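Local coordinates for D-alanyl-D-alanine carboxypeptidase DacB2 (Mycobacterium tuberculosis H37Rv, PDB 4RYE), which shows D,D-carboxypeptidase activity on synthetic pentapeptides and probably trims the D-Ala-D-Ala end of peptidoglycan stem peptides, at residues G18-T22 / M234-K240; W23-D29 / R228-M234; Y201-G207 / F219-R225; R216-V220 / Y246-A250. All coordinates share one frame; numbering follows the deposited sequence.

Contact 1: residues G18-T22 / M234-K240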
loop_
_atom_site.group_PDB
_atom_site.type_symbol
_atom_site.label_atom_id
_atom_site.label_comp_id
_atom_site.label_asym_id
_atom_site.label_seq_id
_atom_site.Cartn_x
_atom_site.Cartn_y
_atom_site.Cartn_z
ATOM N N GLY A 18 -4.539 8.835 -17.888
ATOM C CA GLY A 18 -4.579 7.495 -17.325
ATOM C C GLY A 18 -5.849 7.260 -16.530
ATOM O O GLY A 18 -6.622 8.193 -16.304
ATOM N N PRO A 19 -6.076 6.009 -16.101
ATOM C CA PRO A 19 -7.309 5.635 -15.401
ATOM C C PRO A 19 -7.453 6.244 -14.007
ATOM O O PRO A 19 -8.586 6.429 -13.559
ATOM C CB PRO A 19 -7.202 4.106 -15.295
ATOM C CG PRO A 19 -5.734 3.811 -15.425
ATOM C CD PRO A 19 -5.243 4.834 -16.410
ATOM N N ALA A 20 -6.345 6.532 -13.327
ATOM C CA ALA A 20 -6.415 7.061 -11.958
ATOM C C ALA A 20 -7.002 8.470 -11.940
ATOM O O ALA A 20 -6.544 9.337 -12.674
ATOM C CB ALA A 20 -5.029 7.059 -11.300
ATOM N N GLN A 21 -8.010 8.707 -11.102
ATOM C CA GLN A 21 -8.608 10.043 -11.047
ATOM C C GLN A 21 -7.857 11.013 -10.121
ATOM O O GLN A 21 -7.944 12.223 -10.308
ATOM C CB GLN A 21 -10.106 9.986 -10.723
ATOM C CG GLN A 21 -10.944 9.413 -11.870
ATOM C CD GLN A 21 -10.760 10.188 -13.155
ATOM O OE1 GLN A 21 -11.291 11.289 -13.306
ATOM N NE2 GLN A 21 -9.991 9.627 -14.087
ATOM N N THR A 22 -7.142 10.491 -9.122
ATOM C CA THR A 22 -6.189 11.312 -8.373
ATOM C C THR A 22 -4.868 10.574 -8.303
ATOM O O THR A 22 -4.849 9.354 -8.311
ATOM C CB THR A 22 -6.633 11.613 -6.921
ATOM O OG1 THR A 22 -6.377 10.468 -6.100
ATOM C CG2 THR A 22 -8.129 12.009 -6.859
HETATM N N MSE A 234 -1.985 6.381 -6.631
HETATM C CA MSE A 234 -3.030 6.563 -7.618
HETATM C C MSE A 234 -4.319 6.071 -6.980
HETATM O O MSE A 234 -4.334 5.008 -6.367
HETATM C CB MSE A 234 -2.703 5.739 -8.864
HETATM C CG MSE A 234 -1.479 6.230 -9.611
HETATM SE SE MSE A 234 -0.647 4.834 -10.710
HETATM C CE MSE A 234 -2.223 4.215 -11.671
HETATM N N MSE A 235 -5.392 6.848 -7.084
HETATM C CA MSE A 235 -6.645 6.456 -6.449
HETATM C C MSE A 235 -7.838 6.572 -7.379
HETATM O O MSE A 235 -7.802 7.301 -8.381
HETATM C CB MSE A 235 -6.926 7.309 -5.204
HETATM C CG MSE A 235 -5.790 7.446 -4.214
HETATM SE SE MSE A 235 -6.472 8.258 -2.554
HETATM C CE MSE A 235 -7.301 6.670 -1.754
ATOM N N TYR A 236 -8.898 5.853 -7.020
ATOM C CA TYR A 236 -10.215 6.031 -7.617
ATOM C C TYR A 236 -10.229 5.889 -9.138
ATOM O O TYR A 236 -10.771 6.743 -9.847
ATOM C CB TYR A 236 -10.792 7.387 -7.206
ATOM C CG TYR A 236 -12.290 7.417 -7.246
ATOM C CD1 TYR A 236 -13.033 6.575 -6.433
ATOM C CD2 TYR A 236 -12.965 8.279 -8.091
ATOM C CE1 TYR A 236 -14.417 6.593 -6.461
ATOM C CE2 TYR A 236 -14.344 8.308 -8.129
ATOM C CZ TYR A 236 -15.066 7.461 -7.312
ATOM O OH TYR A 236 -16.443 7.478 -7.341
ATOM N N GLY A 237 -9.652 4.803 -9.640
ATOM C CA GLY A 237 -9.537 4.627 -11.074
ATOM C C GLY A 237 -10.161 3.355 -11.592
ATOM O O GLY A 237 -10.271 2.365 -10.866
ATOM N N LEU A 238 -10.588 3.389 -12.852
ATOM C CA LEU A 238 -11.087 2.204 -13.522
ATOM C C LEU A 238 -10.454 2.100 -14.904
ATOM O O LEU A 238 -10.414 3.080 -15.651
ATOM C CB LEU A 238 -12.613 2.249 -13.638
ATOM C CG LEU A 238 -13.386 2.133 -12.324
ATOM C CD1 LEU A 238 -14.880 2.296 -12.555
ATOM C CD2 LEU A 238 -13.086 0.812 -11.629
ATOM N N VAL A 239 -9.957 0.912 -15.236
ATOM C CA VAL A 239 -9.336 0.677 -16.537
ATOM C C VAL A 239 -10.383 0.450 -17.625
ATOM O O VAL A 239 -11.279 -0.381 -17.479
ATOM C CB VAL A 239 -8.373 -0.524 -16.497
ATOM C CG1 VAL A 239 -7.746 -0.750 -17.871
ATOM C CG2 VAL A 239 -7.301 -0.299 -15.456
ATOM N N LYS A 240 -10.273 1.201 -18.714
ATOM C CA LYS A 240 -11.173 1.029 -19.851
ATOM C C LYS A 240 -10.551 0.080 -20.874
ATOM O O LYS A 240 -9.323 -0.003 -20.981
ATOM C CB LYS A 240 -11.475 2.388 -20.484
ATOM C CG LYS A 240 -11.994 3.402 -19.472
ATOM C CD LYS A 240 -11.931 4.828 -19.998
ATOM C CE LYS A 240 -12.148 5.847 -18.873
ATOM N NZ LYS A 240 -10.995 5.922 -17.905
#
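Thr22 has its hydroxyl tucked between its own backbone N and carbonyl carbon (chi1 79°), and this rotation lays OG1 against CB of selenomethionine Met235, 3.3 Å away. The two side chains cross at a slant, Met235 running on past the hydroxyl toward Leu158 of helix 155-166. Underneath, the backbones join firmly through one bond: Met235 N reaches Thr22 O at 2.8 Å and 166°. The return is shared and weak. Met235 O takes Gln21 N at 3.1 Å and also Thr22 N at 3.3 Å, the latter long but nearly straight at 173°.

Ala20 turns its methyl to the other side, 3.6 Å from CB of Met234, while its N is held by Gln249 OE1 of helix 246-259. Farther along, Pro19 CB rests on Leu238 O at 3.4 Å. Pro19 O comes within 3.2 Å of Gly237 CA. Gln21 brings CB to the edge of the Tyr236 ring, which stacks on His43.

Gln21 and Thr22 facing the single residue Met235 make a classic beta bulge. Next to it, Tyr236 and Gly237 facing Lys217 form a G1 bulge, so strand 228-237 turns a corner at Tyr236.

Contact 2: residues W23-D29 / R228-M234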
loop_
_atom_site.group_PDB
_atom_site.type_symbol
_atom_site.label_atom_id
_atom_site.label_comp_id
_atom_site.label_asym_id
_atom_site.label_seq_id
_atom_site.Cartn_x
_atom_site.Cartn_y
_atom_site.Cartn_z
ATOM N N TRP A 23 -3.767 11.312 -8.234
ATOM C CA TRP A 23 -2.449 10.692 -8.151
ATOM C C TRP A 23 -1.425 11.742 -7.744
ATOM O O TRP A 23 -1.718 12.948 -7.759
ATOM C CB TRP A 23 -2.056 10.012 -9.483
ATOM C CG TRP A 23 -2.219 10.891 -10.709
ATOM C CD1 TRP A 23 -3.274 10.898 -11.582
ATOM C CD2 TRP A 23 -1.297 11.877 -11.193
ATOM N NE1 TRP A 23 -3.068 11.831 -12.565
ATOM C CE2 TRP A 23 -1.863 12.449 -12.347
ATOM C CE3 TRP A 23 -0.051 12.336 -10.752
ATOM C CZ2 TRP A 23 -1.223 13.459 -13.074
ATOM C CZ3 TRP A 23 0.583 13.343 -11.471
ATOM C CH2 TRP A 23 -0.005 13.893 -12.614
ATOM N N ILE A 24 -0.237 11.285 -7.370
ATOM C CA ILE A 24 0.846 12.190 -6.977
ATOM C C ILE A 24 2.160 11.506 -7.302
ATOM O O ILE A 24 2.228 10.288 -7.320
ATOM C CB ILE A 24 0.763 12.552 -5.461
ATOM C CG1 ILE A 24 1.714 13.697 -5.101
ATOM C CG2 ILE A 24 1.015 11.328 -4.572
ATOM C CD1 ILE A 24 1.515 14.235 -3.673
ATOM N N VAL A 25 3.188 12.287 -7.615
ATOM C CA VAL A 25 4.536 11.765 -7.835
ATOM C C VAL A 25 5.449 12.577 -6.940
ATOM O O VAL A 25 5.477 13.809 -7.022
ATOM C CB VAL A 25 5.012 11.940 -9.295
ATOM C CG1 VAL A 25 6.415 11.347 -9.468
ATOM C CG2 VAL A 25 4.044 11.269 -10.261
ATOM N N ALA A 26 6.162 11.902 -6.049
ATOM C CA ALA A 26 6.996 12.601 -5.081
ATOM C C ALA A 26 8.355 11.920 -4.984
ATOM O O ALA A 26 8.527 10.779 -5.443
ATOM C CB ALA A 26 6.304 12.677 -3.707
ATOM N N ASP A 27 9.320 12.631 -4.407
ATOM C CA ASP A 27 10.667 12.109 -4.226
ATOM C C ASP A 27 10.702 11.487 -2.834
ATOM O O ASP A 27 10.410 12.150 -1.839
ATOM C CB ASP A 27 11.680 13.250 -4.350
ATOM C CG ASP A 27 13.136 12.787 -4.225
ATOM O OD1 ASP A 27 13.488 12.090 -3.249
ATOM O OD2 ASP A 27 13.945 13.155 -5.104
ATOM N N LEU A 28 11.049 10.207 -2.778
ATOM C CA LEU A 28 11.047 9.425 -1.544
ATOM C C LEU A 28 11.995 9.998 -0.482
ATOM O O LEU A 28 11.734 9.901 0.723
ATOM C CB LEU A 28 11.444 7.981 -1.884
ATOM C CG LEU A 28 11.264 6.871 -0.854
ATOM C CD1 LEU A 28 9.787 6.656 -0.516
ATOM C CD2 LEU A 28 11.894 5.596 -1.379
ATOM N N ASP A 29 13.090 10.604 -0.930
ATOM C CA ASP A 29 14.126 11.071 -0.015
ATOM C C ASP A 29 13.972 12.539 0.406
ATOM O O ASP A 29 14.073 12.863 1.587
ATOM C CB ASP A 29 15.516 10.804 -0.612
ATOM C CG ASP A 29 15.787 9.318 -0.787
ATOM O OD1 ASP A 29 15.894 8.617 0.240
ATOM O OD2 ASP A 29 15.876 8.845 -1.942
ATOM N N ARG A 228 17.923 8.585 -8.059
ATOM C CA ARG A 228 16.755 9.212 -7.433
ATOM C C ARG A 228 15.719 8.145 -7.078
ATOM O O ARG A 228 15.607 7.137 -7.756
ATOM C CB ARG A 228 16.142 10.246 -8.381
ATOM C CG ARG A 228 15.004 11.050 -7.787
ATOM C CD ARG A 228 14.550 12.198 -8.702
ATOM N NE ARG A 228 13.940 13.245 -7.886
ATOM C CZ ARG A 228 13.434 14.386 -8.345
ATOM N NH1 ARG A 228 13.419 14.647 -9.641
ATOM N NH2 ARG A 228 12.921 15.262 -7.492
ATOM N N ARG A 229 14.969 8.357 -6.005
ATOM C CA ARG A 229 13.937 7.407 -5.626
ATOM C C ARG A 229 12.592 8.123 -5.568
ATOM O O ARG A 229 12.465 9.180 -4.947
ATOM C CB ARG A 229 14.309 6.751 -4.293
ATOM C CG ARG A 229 15.738 6.177 -4.303
ATOM C CD ARG A 229 15.993 5.193 -3.169
ATOM N NE ARG A 229 16.002 5.846 -1.863
ATOM C CZ ARG A 229 16.212 5.206 -0.716
ATOM N NH1 ARG A 229 16.424 3.900 -0.719
ATOM N NH2 ARG A 229 16.208 5.865 0.433
ATOM N N LEU A 230 11.593 7.546 -6.227
ATOM C CA LEU A 230 10.293 8.188 -6.337
ATOM C C LEU A 230 9.227 7.347 -5.673
ATOM O O LEU A 230 9.347 6.130 -5.584
ATOM C CB LEU A 230 9.908 8.408 -7.805
ATOM C CG LEU A 230 10.792 9.339 -8.656
ATOM C CD1 LEU A 230 10.264 9.436 -10.088
ATOM C CD2 LEU A 230 10.907 10.740 -8.035
ATOM N N VAL A 231 8.167 8.010 -5.235
ATOM C CA VAL A 231 7.034 7.314 -4.673
ATOM C C VAL A 231 5.779 7.893 -5.321
ATOM O O VAL A 231 5.672 9.108 -5.518
ATOM C CB VAL A 231 7.019 7.422 -3.131
ATOM C CG1 VAL A 231 7.017 8.878 -2.682
ATOM C CG2 VAL A 231 5.832 6.673 -2.538
ATOM N N ILE A 232 4.853 7.024 -5.703
ATOM C CA ILE A 232 3.629 7.504 -6.335
ATOM C C ILE A 232 2.440 6.869 -5.662
ATOM O O ILE A 232 2.564 5.833 -5.004
ATOM C CB ILE A 232 3.567 7.163 -7.837
ATOM C CG1 ILE A 232 3.470 5.649 -8.035
ATOM C CG2 ILE A 232 4.758 7.753 -8.581
ATOM C CD1 ILE A 232 3.230 5.222 -9.490
ATOM N N ALA A 233 1.288 7.509 -5.815
ATOM C CA ALA A 233 0.023 6.908 -5.412
ATOM C C ALA A 233 -1.021 7.269 -6.446
ATOM O O ALA A 233 -0.937 8.316 -7.086
ATOM C CB ALA A 233 -0.393 7.376 -4.021
HETATM N N MSE A 234 -1.985 6.381 -6.631
HETATM C CA MSE A 234 -3.030 6.563 -7.618
HETATM C C MSE A 234 -4.319 6.071 -6.980
HETATM O O MSE A 234 -4.334 5.008 -6.367
HETATM C CB MSE A 234 -2.703 5.739 -8.864
HETATM C CG MSE A 234 -1.479 6.230 -9.611
HETATM SE SE MSE A 234 -0.647 4.834 -10.710
HETATM C CE MSE A 234 -2.223 4.215 -11.671
HETATM O O HOH W 1 15.586 10.443 -4.111
#
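Asp29 and Arg229 lie nearly in one plane, edge to edge, their carboxylate and guanidinium planes only 6° apart. The arginine grips side-on with two nitrogens: NH2 to OD1 of Asp29 at 2.8 Å, and Arg229 NE to Asp29 OD2 at 3.0 Å, both on syn lone pairs. Leu28 CD2 lies over one face of that guanidinium, toward its rim. The neighbouring pair is built differently. Asp27 and Arg228 have planes 54° apart, and Arg228 NE comes to Asp27 OD2 on the anti side at 2.8 Å, out of the carboxylate plane; Arg228 NH2 adds a weak bond to the same oxygen.

Asp27 CG trails opposite its backbone N (chi1 -178°), which leaves OD1 placed to accept the amides of Asp29 and Ser30, the first closing an Asx turn. Water 1 lies between Asp27 OD1, Asp29 OD2 and Arg229 N and ties both acids to the strand.

Inward the chemistry becomes apolar. Val25 and Ile232 run side by side, CG2 to CG2 at 4.0 Å, on the face that turns Ile232 and Leu230 to helix 246-259. On the other face Leu28 CD1 meets Val231 CB at 3.9 Å, the side chains at about a right angle, and Ala26 CB packs beside Val231 CG1; Ile24, Val231 and Ala233 touch Val159 of helix 155-166. Regular bonds such as Val231 N to Ala26 O (2.8 Å) hold the backbones. This is an antiparallel strand pair in the middle of a helix-covered sheet, the central element of the fold that peptidase S11 enzymes share with the beta-lactamases.

Contact 3: residues Y201-G207 / F219-R225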
loop_
_atom_site.group_PDB
_atom_site.type_symbol
_atom_site.label_atom_id
_atom_site.label_comp_id
_atom_site.label_asym_id
_atom_site.label_seq_id
_atom_site.Cartn_x
_atom_site.Cartn_y
_atom_site.Cartn_z
ATOM N N TYR A 201 8.732 -3.418 -14.239
ATOM C CA TYR A 201 9.406 -2.125 -14.197
ATOM C C TYR A 201 10.740 -2.206 -13.460
ATOM O O TYR A 201 10.757 -2.195 -12.230
ATOM C CB TYR A 201 8.512 -1.088 -13.502
ATOM C CG TYR A 201 8.979 0.316 -13.773
ATOM C CD1 TYR A 201 8.653 0.945 -14.959
ATOM C CD2 TYR A 201 9.780 0.996 -12.866
ATOM C CE1 TYR A 201 9.092 2.230 -15.237
ATOM C CE2 TYR A 201 10.225 2.296 -13.133
ATOM C CZ TYR A 201 9.880 2.897 -14.324
ATOM O OH TYR A 201 10.317 4.174 -14.609
ATOM N N PRO A 202 11.856 -2.311 -14.209
ATOM C CA PRO A 202 13.188 -2.302 -13.590
ATOM C C PRO A 202 13.376 -1.115 -12.658
ATOM O O PRO A 202 13.120 0.027 -13.049
ATOM C CB PRO A 202 14.120 -2.174 -14.793
ATOM C CG PRO A 202 13.406 -2.975 -15.863
ATOM C CD PRO A 202 11.926 -2.641 -15.645
ATOM N N GLY A 203 13.801 -1.397 -11.431
ATOM C CA GLY A 203 13.996 -0.360 -10.432
ATOM C C GLY A 203 12.846 -0.189 -9.456
ATOM O O GLY A 203 12.952 0.575 -8.500
ATOM N N ALA A 204 11.730 -0.870 -9.695
ATOM C CA ALA A 204 10.640 -0.854 -8.712
ATOM C C ALA A 204 11.153 -1.437 -7.388
ATOM O O ALA A 204 11.906 -2.400 -7.397
ATOM C CB ALA A 204 9.453 -1.657 -9.226
ATOM N N ILE A 205 10.768 -0.850 -6.253
ATOM C CA ILE A 205 11.264 -1.335 -4.964
ATOM C C ILE A 205 10.134 -1.681 -3.995
ATOM O O ILE A 205 10.374 -2.083 -2.868
ATOM C CB ILE A 205 12.230 -0.328 -4.309
ATOM C CG1 ILE A 205 11.583 1.054 -4.196
ATOM C CG2 ILE A 205 13.532 -0.235 -5.099
ATOM C CD1 ILE A 205 12.562 2.148 -3.733
ATOM N N GLY A 206 8.895 -1.527 -4.435
ATOM C CA GLY A 206 7.782 -1.890 -3.577
ATOM C C GLY A 206 6.476 -1.279 -4.021
ATOM O O GLY A 206 6.454 -0.308 -4.763
ATOM N N GLY A 207 5.372 -1.852 -3.567
ATOM C CA GLY A 207 4.084 -1.325 -3.954
ATOM C C GLY A 207 2.970 -2.107 -3.322
ATOM O O GLY A 207 3.164 -3.243 -2.870
ATOM N N PHE A 219 -3.448 2.333 -5.694
ATOM C CA PHE A 219 -2.089 1.835 -5.713
ATOM C C PHE A 219 -1.176 2.859 -5.082
ATOM O O PHE A 219 -1.374 4.069 -5.240
ATOM C CB PHE A 219 -1.626 1.546 -7.149
ATOM C CG PHE A 219 -0.177 1.133 -7.244
ATOM C CD1 PHE A 219 0.203 -0.172 -6.964
ATOM C CD2 PHE A 219 0.800 2.047 -7.611
ATOM C CE1 PHE A 219 1.534 -0.561 -7.046
ATOM C CE2 PHE A 219 2.134 1.672 -7.690
ATOM C CZ PHE A 219 2.502 0.364 -7.408
ATOM N N VAL A 220 -0.186 2.361 -4.356
ATOM C CA VAL A 220 0.899 3.186 -3.854
ATOM C C VAL A 220 2.173 2.371 -4.036
ATOM O O VAL A 220 2.164 1.157 -3.879
ATOM C CB VAL A 220 0.691 3.593 -2.368
ATOM C CG1 VAL A 220 0.645 2.356 -1.444
ATOM C CG2 VAL A 220 1.778 4.554 -1.929
ATOM N N GLY A 221 3.266 3.021 -4.402
ATOM C CA GLY A 221 4.500 2.272 -4.580
ATOM C C GLY A 221 5.702 3.139 -4.873
ATOM O O GLY A 221 5.587 4.361 -4.991
ATOM N N ALA A 222 6.862 2.505 -5.012
ATOM C CA ALA A 222 8.093 3.271 -5.174
ATOM C C ALA A 222 9.062 2.604 -6.141
ATOM O O ALA A 222 8.999 1.399 -6.359
ATOM C CB ALA A 222 8.754 3.488 -3.829
ATOM N N ALA A 223 9.956 3.411 -6.712
ATOM C CA ALA A 223 10.981 2.924 -7.628
ATOM C C ALA A 223 12.234 3.775 -7.476
ATOM O O ALA A 223 12.168 4.893 -6.977
ATOM C CB ALA A 223 10.480 2.977 -9.066
ATOM N N ALA A 224 13.370 3.235 -7.907
ATOM C CA ALA A 224 14.641 3.960 -7.886
ATOM C C ALA A 224 15.299 3.817 -9.247
ATOM O O ALA A 224 15.419 2.702 -9.756
ATOM C CB ALA A 224 15.566 3.385 -6.825
ATOM N N ARG A 225 15.733 4.937 -9.821
ATOM C CA ARG A 225 16.508 4.935 -11.057
ATOM C C ARG A 225 17.438 6.136 -11.085
ATOM O O ARG A 225 17.033 7.246 -10.708
ATOM C CB ARG A 225 15.587 4.999 -12.287
ATOM C CG ARG A 225 14.879 3.708 -12.637
ATOM C CD ARG A 225 14.282 3.763 -14.033
ATOM N NE ARG A 225 13.608 2.508 -14.357
ATOM C CZ ARG A 225 13.027 2.250 -15.521
ATOM N NH1 ARG A 225 13.030 3.161 -16.480
ATOM N NH2 ARG A 225 12.441 1.076 -15.718
#
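Arg225 lays its guanidinium flat on the ring of Tyr201, the planes 5° apart and the centres separated by 3.9 Å, an offset cation-pi stack with NH2 directly over the ring centre. The same group spends two nitrogens on one acceptor: Arg225 NE meets Pro202 O at 2.8 Å and Arg225 NH2 meets it at 2.9 Å, both in the guanidinium plane. NH2 arrives in the carbonyl plane on a lone pair, whereas NE is tilted from it. These bonds and the stack together fix the rotation of the group. An extended chain from CG to NE carries it this far. Asp255 OD1 is hydrogen-bonded to the Tyr201 hydroxyl and forms a long, weak ion pair with Arg225 NH1.

What presents Pro202 O is the type II turn from Tyr201 to Ala204, with Gly203 at a positive phi. Gly203 O then receives Ala224 N. Next along, Ile205 and Gly206 both face Ala222, a classic beta bulge; Ile205 packs CG1 on Ala222 CB at 3.7 Å. Where Gly207 pairs with Gly221 the CA atoms come within 3.7 Å, and Phe219 CE1 lies 4.1 Å from Gly207 CA.

This hairpin forms one edge of the main sheet, strand 204-212 being outermost in it and strand 218-225 pairing on its other side with strand 228-237. Helix 246-259 lies against Tyr201 and Ala223, and helix 155-166 packs on Ile205 and Ala222 from the other face.

Contact 4: residues R216-V220 / Y246-A250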
loop_
_atom_site.group_PDB
_atom_site.type_symbol
_atom_site.label_atom_id
_atom_site.label_comp_id
_atom_site.label_asym_id
_atom_site.label_seq_id
_atom_site.Cartn_x
_atom_site.Cartn_y
_atom_site.Cartn_z
ATOM N N ARG A 216 -12.807 1.892 -5.996
ATOM C CA ARG A 216 -12.286 1.546 -7.318
ATOM C C ARG A 216 -10.824 1.096 -7.163
ATOM O O ARG A 216 -10.472 0.504 -6.138
ATOM C CB ARG A 216 -12.476 2.703 -8.308
ATOM C CG ARG A 216 -13.956 3.037 -8.506
ATOM C CD ARG A 216 -14.199 4.241 -9.390
ATOM N NE ARG A 216 -15.635 4.484 -9.495
ATOM C CZ ARG A 216 -16.203 5.358 -10.318
ATOM N NH1 ARG A 216 -15.455 6.096 -11.127
ATOM N NH2 ARG A 216 -17.525 5.487 -10.328
ATOM N N LYS A 217 -9.968 1.354 -8.146
ATOM C CA LYS A 217 -8.588 0.849 -8.048
ATOM C C LYS A 217 -7.682 1.819 -7.330
ATOM O O LYS A 217 -7.714 3.020 -7.602
ATOM C CB LYS A 217 -8.001 0.547 -9.432
ATOM C CG LYS A 217 -8.838 -0.397 -10.282
ATOM C CD LYS A 217 -8.042 -0.912 -11.475
ATOM C CE LYS A 217 -6.833 -1.683 -10.978
ATOM N NZ LYS A 217 -6.170 -2.469 -12.030
ATOM N N THR A 218 -6.865 1.309 -6.410
ATOM C CA THR A 218 -5.868 2.148 -5.750
ATOM C C THR A 218 -4.477 1.515 -5.849
ATOM O O THR A 218 -4.337 0.307 -6.039
ATOM C CB THR A 218 -6.214 2.400 -4.267
ATOM O OG1 THR A 218 -6.291 1.144 -3.579
ATOM C CG2 THR A 218 -7.549 3.136 -4.126
ATOM N N PHE A 219 -3.448 2.333 -5.694
ATOM C CA PHE A 219 -2.089 1.835 -5.713
ATOM C C PHE A 219 -1.176 2.859 -5.082
ATOM O O PHE A 219 -1.374 4.069 -5.240
ATOM C CB PHE A 219 -1.626 1.546 -7.149
ATOM C CG PHE A 219 -0.177 1.133 -7.244
ATOM C CD1 PHE A 219 0.203 -0.172 -6.964
ATOM C CD2 PHE A 219 0.800 2.047 -7.611
ATOM C CE1 PHE A 219 1.534 -0.561 -7.046
ATOM C CE2 PHE A 219 2.134 1.672 -7.690
ATOM C CZ PHE A 219 2.502 0.364 -7.408
ATOM N N VAL A 220 -0.186 2.361 -4.356
ATOM C CA VAL A 220 0.899 3.186 -3.854
ATOM C C VAL A 220 2.173 2.371 -4.036
ATOM O O VAL A 220 2.164 1.157 -3.879
ATOM C CB VAL A 220 0.691 3.593 -2.368
ATOM C CG1 VAL A 220 0.645 2.356 -1.444
ATOM C CG2 VAL A 220 1.778 4.554 -1.929
ATOM N N TYR A 246 -3.527 0.026 -14.786
ATOM C CA TYR A 246 -2.886 0.683 -13.664
ATOM C C TYR A 246 -1.375 0.464 -13.722
ATOM O O TYR A 246 -0.606 1.335 -13.315
ATOM C CB TYR A 246 -3.479 0.213 -12.325
ATOM C CG TYR A 246 -4.269 1.291 -11.602
ATOM C CD1 TYR A 246 -5.161 2.111 -12.291
ATOM C CD2 TYR A 246 -4.134 1.482 -10.232
ATOM C CE1 TYR A 246 -5.887 3.102 -11.632
ATOM C CE2 TYR A 246 -4.859 2.466 -9.565
ATOM C CZ TYR A 246 -5.730 3.272 -10.270
ATOM O OH TYR A 246 -6.452 4.253 -9.615
ATOM N N TRP A 247 -0.946 -0.682 -14.241
ATOM C CA TRP A 247 0.489 -0.958 -14.327
ATOM C C TRP A 247 1.138 -0.029 -15.342
ATOM O O TRP A 247 2.270 0.429 -15.138
ATOM C CB TRP A 247 0.778 -2.421 -14.705
ATOM C CG TRP A 247 0.179 -3.458 -13.777
ATOM C CD1 TRP A 247 -0.633 -4.498 -14.132
ATOM C CD2 TRP A 247 0.349 -3.551 -12.350
ATOM N NE1 TRP A 247 -0.982 -5.227 -13.019
ATOM C CE2 TRP A 247 -0.393 -4.669 -11.913
ATOM C CE3 TRP A 247 1.050 -2.798 -11.403
ATOM C CZ2 TRP A 247 -0.447 -5.055 -10.571
ATOM C CZ3 TRP A 247 0.993 -3.183 -10.066
ATOM C CH2 TRP A 247 0.254 -4.302 -9.667
ATOM N N ASP A 248 0.415 0.230 -16.435
ATOM C CA ASP A 248 0.863 1.136 -17.489
ATOM C C ASP A 248 1.052 2.552 -16.948
ATOM O O ASP A 248 2.103 3.170 -17.151
ATOM C CB ASP A 248 -0.138 1.161 -18.662
ATOM C CG ASP A 248 -0.096 -0.105 -19.508
ATOM O OD1 ASP A 248 0.973 -0.747 -19.585
ATOM O OD2 ASP A 248 -1.137 -0.451 -20.109
ATOM N N GLN A 249 0.034 3.063 -16.260
ATOM C CA GLN A 249 0.066 4.438 -15.775
ATOM C C GLN A 249 1.124 4.621 -14.690
ATOM O O GLN A 249 1.745 5.675 -14.597
ATOM C CB GLN A 249 -1.320 4.887 -15.284
ATOM C CG GLN A 249 -1.311 6.205 -14.507
ATOM C CD GLN A 249 -2.705 6.796 -14.314
ATOM O OE1 GLN A 249 -3.670 6.081 -14.036
ATOM N NE2 GLN A 249 -2.815 8.109 -14.480
ATOM N N ALA A 250 1.332 3.595 -13.871
ATOM C CA ALA A 250 2.365 3.669 -12.845
ATOM C C ALA A 250 3.729 3.785 -13.505
ATOM O O ALA A 250 4.558 4.584 -13.085
ATOM C CB ALA A 250 2.316 2.450 -11.916
HETATM O O HOH W 2 -4.310 -2.674 -14.003
#
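Strand 218-220 and helix 246-250 run in broadly the same direction, 37° apart, with their axes 10.4 Å from each other at closest approach. This is helix-on-sheet packing in the beta-lactamase-type fold: the C-terminal helix lies against one face of the antiparallel main sheet, and side chains fill the gap. Thr218 points away from the helix, to the other face, where OG1 bonds Pro45 O and its side chain is about 6 Å from that of Ser47, the inferred acyl-ester nucleophile.

Tyr246 does most of the joining. Lys217 CB sits over its ring, 3.8 Å from the centroid and 18° off the normal, in a CH-pi contact, while Phe219 CB approaches the ring edge at CD2 (4.0 Å). Tyr246 OH gives a weak bond to Lys217 O, 2.7 Å away. Beyond, Phe219 crosses Trp247 at about a right angle, Phe219 CE1 to Trp247 CZ3 at 4.0 Å, and Phe219 CE2 touches Ala250 CB.

Lys217 runs antiparallel to the tyrosine, from above CZ toward CB of Tyr246. A bend at chi3 (61°) keeps the chain along the ring and brings the amine to the helix start, where water 2 accepts from both Lys217 NZ at 2.7 Å and Tyr246 N at 2.9 Å.

How the contacts relate
Contacts 2 and 3 are strand pairings within one antiparallel sheet, whereas contact 4 sets a helix on it. Contact 2 pairs strands 22-27 and 228-237; contact 1, sharing Met234, carries on past their ends, where a loop meets strand 228-237 and its exit. Contacts 3 and 4 share Phe219 and Val220 of strand 218-225, and Phe219 O to Met234 N links the two pairs. Contacts 2 and 4 are mostly buried, 1 and 3 partly so. Charge gathers at strand ends, as carboxylate salt bridges in contact 2 and as a carbonyl grip with a stacked ring in contact 3. Bulges disturb the pairing in contacts 1 and 3, regular pairing rules in contact 2, and contact 4 relies on aromatic packing.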